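Side-chain contacts in A-adding tRNA nucleotidyltransferase (Aquifex aeolicus, PDB 4WBY), which adds the terminal adenosine to tRNAs ending in CC, using ATP and magnesium to complete the CCA terminus: residues G287-F290 and L291-S295; L206-E209 and I210-A213. One frame throughout, in Å; residues are numbered along the deposited sequence.

Interaction 1: residues G287-F290 and L291-S295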
loop_
_atom_site.group_PDB
_atom_site.type_symbol
_atom_site.label_atom_id
_atom_site.label_comp_id
_atom_site.label_asym_id
_atom_site.label_seq_id
_atom_site.Cartn_x
_atom_site.Cartn_y
_atom_site.Cartn_z
ATOM N N GLY A 287 14.717 0.455 15.913
ATOM C CA GLY A 287 13.315 0.286 15.552
ATOM C C GLY A 287 12.562 1.605 15.588
ATOM O O GLY A 287 11.781 1.918 14.682
ATOM N N LYS A 288 12.797 2.372 16.650
ATOM C CA LYS A 288 12.191 3.689 16.815
ATOM C C LYS A 288 12.564 4.599 15.650
ATOM O O LYS A 288 11.699 5.250 15.062
ATOM C CB LYS A 288 12.628 4.309 18.152
ATOM C CG LYS A 288 12.196 5.751 18.380
ATOM C CD LYS A 288 12.641 6.246 19.764
ATOM C CE LYS A 288 12.266 7.702 19.992
ATOM N NZ LYS A 288 13.098 8.632 19.177
ATOM N N HIS A 289 13.855 4.626 15.316
ATOM C CA HIS A 289 14.351 5.441 14.211
ATOM C C HIS A 289 13.758 5.022 12.869
ATOM O O HIS A 289 13.418 5.872 12.043
ATOM C CB HIS A 289 15.880 5.378 14.136
ATOM C CG HIS A 289 16.456 6.147 12.988
ATOM N ND1 HIS A 289 16.602 7.517 13.008
ATOM C CD2 HIS A 289 16.910 5.739 11.779
ATOM C CE1 HIS A 289 17.126 7.920 11.864
ATOM N NE2 HIS A 289 17.323 6.860 11.101
ATOM N N PHE A 290 13.645 3.715 12.646
ATOM C CA PHE A 290 13.087 3.211 11.395
ATOM C C PHE A 290 11.624 3.633 11.259
ATOM O O PHE A 290 11.192 4.073 10.194
ATOM C CB PHE A 290 13.212 1.687 11.307
ATOM C CG PHE A 290 12.592 1.102 10.066
ATOM C CD1 PHE A 290 13.134 1.358 8.818
ATOM C CD2 PHE A 290 11.465 0.298 10.147
ATOM C CE1 PHE A 290 12.562 0.827 7.677
ATOM C CE2 PHE A 290 10.894 -0.242 9.004
ATOM C CZ PHE A 290 11.440 0.029 7.772
ATOM N N LEU A 291 10.861 3.526 12.342
ATOM C CA LEU A 291 9.456 3.920 12.264
ATOM C C LEU A 291 9.326 5.422 12.024
ATOM O O LEU A 291 8.420 5.855 11.323
ATOM C CB LEU A 291 8.691 3.507 13.523
ATOM C CG LEU A 291 8.535 1.989 13.701
ATOM C CD1 LEU A 291 7.885 1.693 15.044
ATOM C CD2 LEU A 291 7.737 1.357 12.566
ATOM N N GLU A 292 10.234 6.212 12.587
ATOM C CA GLU A 292 10.234 7.647 12.321
ATOM C C GLU A 292 10.596 7.925 10.855
ATOM O O GLU A 292 10.020 8.805 10.215
ATOM C CB GLU A 292 11.188 8.363 13.278
ATOM C CG GLU A 292 10.667 8.368 14.714
ATOM C CD GLU A 292 11.633 8.968 15.714
ATOM O OE1 GLU A 292 12.792 9.259 15.350
ATOM O OE2 GLU A 292 11.222 9.146 16.876
ATOM N N GLU A 293 11.540 7.159 10.324
ATOM C CA GLU A 293 11.915 7.266 8.920
ATOM C C GLU A 293 10.735 6.921 8.007
ATOM O O GLU A 293 10.564 7.494 6.927
ATOM C CB GLU A 293 13.098 6.344 8.638
ATOM C CG GLU A 293 13.655 6.444 7.255
ATOM C CD GLU A 293 15.026 5.818 7.162
ATOM O OE1 GLU A 293 15.294 4.845 7.902
ATOM O OE2 GLU A 293 15.840 6.312 6.363
ATOM N N MET A 294 9.926 5.971 8.457
ATOM C CA MET A 294 8.722 5.558 7.749
ATOM C C MET A 294 7.549 6.527 7.948
ATOM O O MET A 294 6.478 6.312 7.388
ATOM C CB MET A 294 8.297 4.159 8.216
ATOM C CG MET A 294 9.236 3.023 7.781
ATOM S SD MET A 294 9.001 2.557 6.057
ATOM C CE MET A 294 7.447 1.679 6.191
ATOM N N SER A 295 7.753 7.576 8.748
ATOM C CA SER A 295 6.671 8.483 9.141
ATOM C C SER A 295 5.471 7.698 9.672
ATOM O O SER A 295 4.317 8.001 9.350
ATOM C CB SER A 295 6.239 9.374 7.972
ATOM O OG SER A 295 7.298 10.211 7.538
#
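The C-terminal end of helix 284-293 brings F290 against M294 one turn on and finishes in a Schellman motif at S295. CG of M294 lies over one face of the F290 ring, 3.9 Å from its centroid and 17° off the normal, a CH-pi contact displaced toward the rim and nearest to F290 CZ. Bends at chi2 and chi3 carry the thioether on past the ring, where M294 SD stands obliquely to it, 4.6 Å from the centroid, in a Met-aromatic contact. Replacing F290 by alanine removes the ring and is likely to leave the CG methylene and sulfur of M294 without their aromatic surface, with a gap toward L275 and I236, which the ring also touches. On the exposed side K288 and E292 form an i to i+4 salt bridge, NZ of K288 to OE2 of E292 at 3.0 Å. The ammonium reaches the syn side of the carboxylate, 33° out of its plane, after K288 turns at its last torsion (-72°). OE2 of E293 forms a salt bridge with NE of R203. The backbone bond from M294 N to F290 O (2.9 Å) is still a regular i to i+4 helical one. Beyond it S295 takes positive phi and its N turns back to E292 O (3.0 Å), one of the two bonds into the last turn that mark the Schellman ending of an alpha-helix.

Interaction 2: residues L206-E209 and I210-A213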
loop_
_atom_site.group_PDB
_atom_site.type_symbol
_atom_site.label_atom_id
_atom_site.label_comp_id
_atom_site.label_asym_id
_atom_site.label_seq_id
_atom_site.Cartn_x
_atom_site.Cartn_y
_atom_site.Cartn_z
ATOM N N LEU A 206 13.225 4.186 -1.367
ATOM C CA LEU A 206 13.025 2.825 -0.858
ATOM C C LEU A 206 11.972 2.806 0.244
ATOM O O LEU A 206 11.085 1.954 0.258
ATOM C CB LEU A 206 14.330 2.232 -0.324
ATOM C CG LEU A 206 15.428 1.942 -1.340
ATOM C CD1 LEU A 206 16.652 1.345 -0.653
ATOM C CD2 LEU A 206 14.907 1.010 -2.432
ATOM N N ILE A 207 12.082 3.751 1.173
ATOM C CA ILE A 207 11.146 3.840 2.287
ATOM C C ILE A 207 9.727 4.084 1.763
ATOM O O ILE A 207 8.768 3.451 2.223
ATOM C CB ILE A 207 11.555 4.955 3.283
ATOM C CG1 ILE A 207 12.603 4.454 4.296
ATOM C CG2 ILE A 207 10.350 5.455 4.085
ATOM C CD1 ILE A 207 13.764 3.697 3.734
ATOM N N ASN A 208 9.596 4.971 0.777
ATOM C CA ASN A 208 8.283 5.251 0.204
ATOM C C ASN A 208 7.666 4.005 -0.409
ATOM O O ASN A 208 6.459 3.794 -0.326
ATOM C CB ASN A 208 8.364 6.360 -0.850
ATOM C CG ASN A 208 8.585 7.726 -0.245
ATOM O OD1 ASN A 208 8.334 7.942 0.943
ATOM N ND2 ASN A 208 9.045 8.667 -1.065
ATOM N N GLU A 209 8.497 3.166 -1.015
ATOM C CA GLU A 209 7.981 1.962 -1.650
ATOM C C GLU A 209 7.548 0.937 -0.594
ATOM O O GLU A 209 6.533 0.254 -0.768
ATOM C CB GLU A 209 9.023 1.385 -2.617
ATOM C CG GLU A 209 8.686 0.025 -3.198
ATOM C CD GLU A 209 7.330 -0.048 -3.886
ATOM O OE1 GLU A 209 6.837 0.965 -4.433
ATOM O OE2 GLU A 209 6.751 -1.144 -3.884
ATOM N N ILE A 210 8.274 0.850 0.524
ATOM C CA ILE A 210 7.847 -0.059 1.590
ATOM C C ILE A 210 6.512 0.417 2.174
ATOM O O ILE A 210 5.639 -0.396 2.502
ATOM C CB ILE A 210 8.906 -0.184 2.697
ATOM C CG1 ILE A 210 10.187 -0.784 2.113
ATOM C CG2 ILE A 210 8.394 -1.058 3.837
ATOM C CD1 ILE A 210 11.354 -0.855 3.102
ATOM N N LYS A 211 6.343 1.734 2.275
ATOM C CA LYS A 211 5.086 2.298 2.759
ATOM C C LYS A 211 3.936 1.928 1.824
ATOM O O LYS A 211 2.830 1.670 2.280
ATOM C CB LYS A 211 5.201 3.823 2.921
ATOM C CG LYS A 211 6.159 4.228 4.053
ATOM C CD LYS A 211 6.574 5.686 3.982
ATOM C CE LYS A 211 5.404 6.609 4.233
ATOM N NZ LYS A 211 5.844 8.031 4.245
ATOM N N LEU A 212 4.194 1.886 0.517
ATOM C CA LEU A 212 3.158 1.455 -0.421
ATOM C C LEU A 212 2.843 -0.030 -0.247
ATOM O O LEU A 212 1.676 -0.435 -0.284
ATOM C CB LEU A 212 3.570 1.746 -1.871
ATOM C CG LEU A 212 3.596 3.237 -2.227
ATOM C CD1 LEU A 212 4.040 3.449 -3.668
ATOM C CD2 LEU A 212 2.239 3.887 -1.998
ATOM N N ALA A 213 3.875 -0.842 -0.042
ATOM C CA ALA A 213 3.662 -2.276 0.121
ATOM C C ALA A 213 2.796 -2.592 1.340
ATOM O O ALA A 213 1.931 -3.476 1.276
ATOM C CB ALA A 213 4.996 -3.003 0.218
HETATM O O HOH W 1 5.519 8.328 1.277
#
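Residues 206-209 and 210-213 are consecutive turns of helix 203-214, joined by four regular i to i+4 backbone bonds from I210 N to L206 O through A213 N to E209 O, each 3.0 to 3.1 Å long. Across this ladder K211 lays its aliphatic chain against I207, with CD of K211 3.8 Å from CG2 of I207. A bend at chi3 (66°) then brings the lysine end alongside N208. Their polar ends stand 4.1 Å apart, K211 NZ to N208 OD1, and one water joins them: it donates to N208 OD1 at 2.9 Å and accepts from K211 NZ at 3.0 Å. Another flank of the helix carries E209, whose chain runs nearly at right angles to L212 and sets OE1 of E209 3.8 Å from the methyl CD1 of L212. The buried carboxylate is held by a salt bridge from OE2 of E209 to R172, an ATP-binding residue of helix 165-177, with a long, weak ion pair from its OE1 to R169. The chemistry thus differs between the flanks: a water relays the lysine to the amide, whereas the glutamate's charge is probably balanced by arginine, consistent with a second-shell part in positioning R172.

From the N terminus, the chain first meets interaction 2, within helix 203-214, and only later interaction 1, at the end of helix 284-293. Each spans consecutive helical turns and closes no long loop; the two are in series, neither nesting nor crossing. Helices 219-228, 243-262 and 271-278 lie between them in sequence, yet the centres of the two interactions are about 12 Å apart, and the interactions touch. M294 is the main point of meeting: its CE packs 3.7 Å from CG2 of I210, and its SD 3.8 Å from CG2 of I207. Helix 203-214 thus stands between helix 165-177, which carries ATP-binding residues, and the C-terminal end of helix 284-293.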